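Local atomic coordinates of methylated-DNA--protein-cysteine methyltransferase (PDB entry 1MGT), a protein that repairs O6-methylguanine and O4-methylthymine in DNA by transferring the methyl group irreversibly to one of its own cysteines, a suicide reaction. Residues Gly73-Asn77 and Ala78-Arg82. Sequence-based numbering, arbitrary orientation.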
loop_
_atom_site.group_PDB
_atom_site.type_symbol
_atom_site.label_atom_id
_atom_site.label_comp_id
_atom_site.label_asym_id
_atom_site.label_seq_id
_atom_site.Cartn_x
_atom_site.Cartn_y
_atom_site.Cartn_z
ATOM N N GLY A 73 1.611 -7.181 -11.719
ATOM C CA GLY A 73 0.391 -7.571 -12.357
ATOM C C GLY A 73 0.135 -9.030 -12.566
ATOM O O GLY A 73 -0.717 -9.364 -13.396
ATOM N N GLU A 74 0.837 -9.914 -11.865
ATOM C CA GLU A 74 0.646 -11.354 -11.986
ATOM C C GLU A 74 -0.537 -11.812 -11.139
ATOM O O GLU A 74 -1.160 -12.851 -11.371
ATOM C CB GLU A 74 1.902 -12.102 -11.502
ATOM C CG GLU A 74 3.096 -11.956 -12.417
ATOM C CD GLU A 74 2.997 -12.818 -13.671
ATOM O OE1 GLU A 74 3.629 -12.454 -14.668
ATOM O OE2 GLU A 74 2.292 -13.851 -13.662
ATOM N N LEU A 75 -0.815 -11.026 -10.110
ATOM C CA LEU A 75 -1.918 -11.277 -9.175
ATOM C C LEU A 75 -2.748 -9.989 -9.143
ATOM O O LEU A 75 -2.147 -8.903 -9.128
ATOM C CB LEU A 75 -1.359 -11.588 -7.797
ATOM C CG LEU A 75 -2.243 -12.143 -6.707
ATOM C CD1 LEU A 75 -2.934 -13.433 -7.126
ATOM C CD2 LEU A 75 -1.437 -12.381 -5.413
ATOM N N ASP A 76 -4.069 -10.086 -9.193
ATOM C CA ASP A 76 -4.843 -8.824 -9.178
ATOM C C ASP A 76 -4.960 -8.327 -7.736
ATOM O O ASP A 76 -4.932 -9.117 -6.806
ATOM C CB ASP A 76 -6.209 -9.018 -9.824
ATOM C CG ASP A 76 -7.141 -9.819 -8.959
ATOM O OD1 ASP A 76 -6.854 -11.014 -8.714
ATOM O OD2 ASP A 76 -8.156 -9.258 -8.497
ATOM N N ASN A 77 -5.109 -7.015 -7.558
ATOM C CA ASN A 77 -5.212 -6.465 -6.203
ATOM C C ASN A 77 -6.274 -7.082 -5.332
ATOM O O ASN A 77 -6.061 -7.404 -4.155
ATOM C CB ASN A 77 -5.469 -4.956 -6.283
ATOM C CG ASN A 77 -4.405 -4.229 -7.050
ATOM O OD1 ASN A 77 -4.406 -4.173 -8.287
ATOM N ND2 ASN A 77 -3.443 -3.639 -6.328
ATOM N N ALA A 78 -7.497 -7.240 -5.862
ATOM C CA ALA A 78 -8.592 -7.790 -5.083
ATOM C C ALA A 78 -8.340 -9.182 -4.563
ATOM O O ALA A 78 -8.874 -9.539 -3.501
ATOM C CB ALA A 78 -9.885 -7.750 -5.947
ATOM N N SER A 79 -7.537 -9.996 -5.242
ATOM C CA SER A 79 -7.297 -11.354 -4.720
ATOM C C SER A 79 -6.425 -11.336 -3.478
ATOM O O SER A 79 -6.385 -12.342 -2.768
ATOM C CB SER A 79 -6.690 -12.252 -5.791
ATOM O OG SER A 79 -5.430 -11.752 -6.177
ATOM N N PHE A 80 -5.771 -10.212 -3.171
ATOM C CA PHE A 80 -4.921 -10.132 -1.980
ATOM C C PHE A 80 -5.710 -9.681 -0.760
ATOM O O PHE A 80 -5.211 -9.804 0.364
ATOM C CB PHE A 80 -3.764 -9.159 -2.217
ATOM C CG PHE A 80 -2.569 -9.342 -1.304
ATOM C CD1 PHE A 80 -1.500 -10.121 -1.701
ATOM C CD2 PHE A 80 -2.511 -8.734 -0.071
ATOM C CE1 PHE A 80 -0.402 -10.290 -0.873
ATOM C CE2 PHE A 80 -1.419 -8.883 0.769
ATOM C CZ PHE A 80 -0.360 -9.675 0.360
ATOM N N LEU A 81 -6.947 -9.191 -0.930
ATOM C CA LEU A 81 -7.736 -8.724 0.205
ATOM C C LEU A 81 -7.856 -9.743 1.337
ATOM O O LEU A 81 -7.787 -9.353 2.498
ATOM C CB LEU A 81 -9.148 -8.342 -0.240
ATOM C CG LEU A 81 -9.652 -6.934 -0.325
ATOM C CD1 LEU A 81 -8.642 -5.821 -0.301
ATOM C CD2 LEU A 81 -10.591 -6.775 -1.556
ATOM N N ARG A 82 -8.027 -11.022 1.051
ATOM C CA ARG A 82 -8.163 -12.042 2.082
ATOM C C ARG A 82 -6.923 -12.243 2.950
ATOM O O ARG A 82 -7.036 -12.834 4.029
ATOM C CB ARG A 82 -8.492 -13.384 1.379
ATOM C CG ARG A 82 -7.648 -13.555 0.139
ATOM C CD ARG A 82 -6.508 -14.536 0.282
ATOM N NE ARG A 82 -6.830 -15.847 -0.275
ATOM C CZ ARG A 82 -7.824 -16.643 0.069
ATOM N NH1 ARG A 82 -7.983 -17.826 -0.549
ATOM N NH2 ARG A 82 -8.690 -16.318 1.017
HETATM O O HOH W 1 -8.221 -6.546 -8.429
#
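Asp76 and Ser79 meet at the start of a short helical turn. Ser79 OG lies 2.8 Å from Asp76 O and 3.0 Å from Asp76 OD1, and its single proton could go to either oxygen. The hydroxyl is placed there by its first torsion, with OG between the backbone N and the carbonyl carbon (chi1 63°). Asp76 CG takes the same kind of position, which turns the carboxylate back over the turn. The amide of Ser79 also bonds to Asp76, with N 3.2 Å from the backbone O at a bent 137°. Its bond to Asp76 OD2 is weak. A water donates to Asp76 OD2 at 2.7 Å and accepts from Ala78 N, bridging the carboxylate to a second amide. The next bond, Phe80 N to Asn77 O, is 3.0 Å long and straighter, at 154°.

Leu75 covers the serine from another side. Its CD1 is 3.2 Å from Ser79 OG, while CD2 approaches the edge of the Phe80 ring, 4.3 Å from CD1 of that ring. Replacing this leucine by an alanine would probably uncover the serine hydroxyl and open a gap beside the phenylalanine edge. Leu75 also rests on Val70, and Phe80 on Lys66 and Val67, so both side chains pack against helix 63-71.

The bond from CA to CB of Asn77 points away from residues 78-82. Its ND2 bonds to Val138 O and its OD1 to Arg143 NH2. The side chain of Asn77 lies about 9 Å from that of Cys141, probably the methyl acceptor. Through Val138 and Arg143 the turn thus links helix 63-71 to the loop that carries Cys141. Successive i to i+3 backbone bonds, Ser79 to Asp76, Phe80 to Asn77 and Leu81 to Ala78, mark it as a helical turn beside the probable active site.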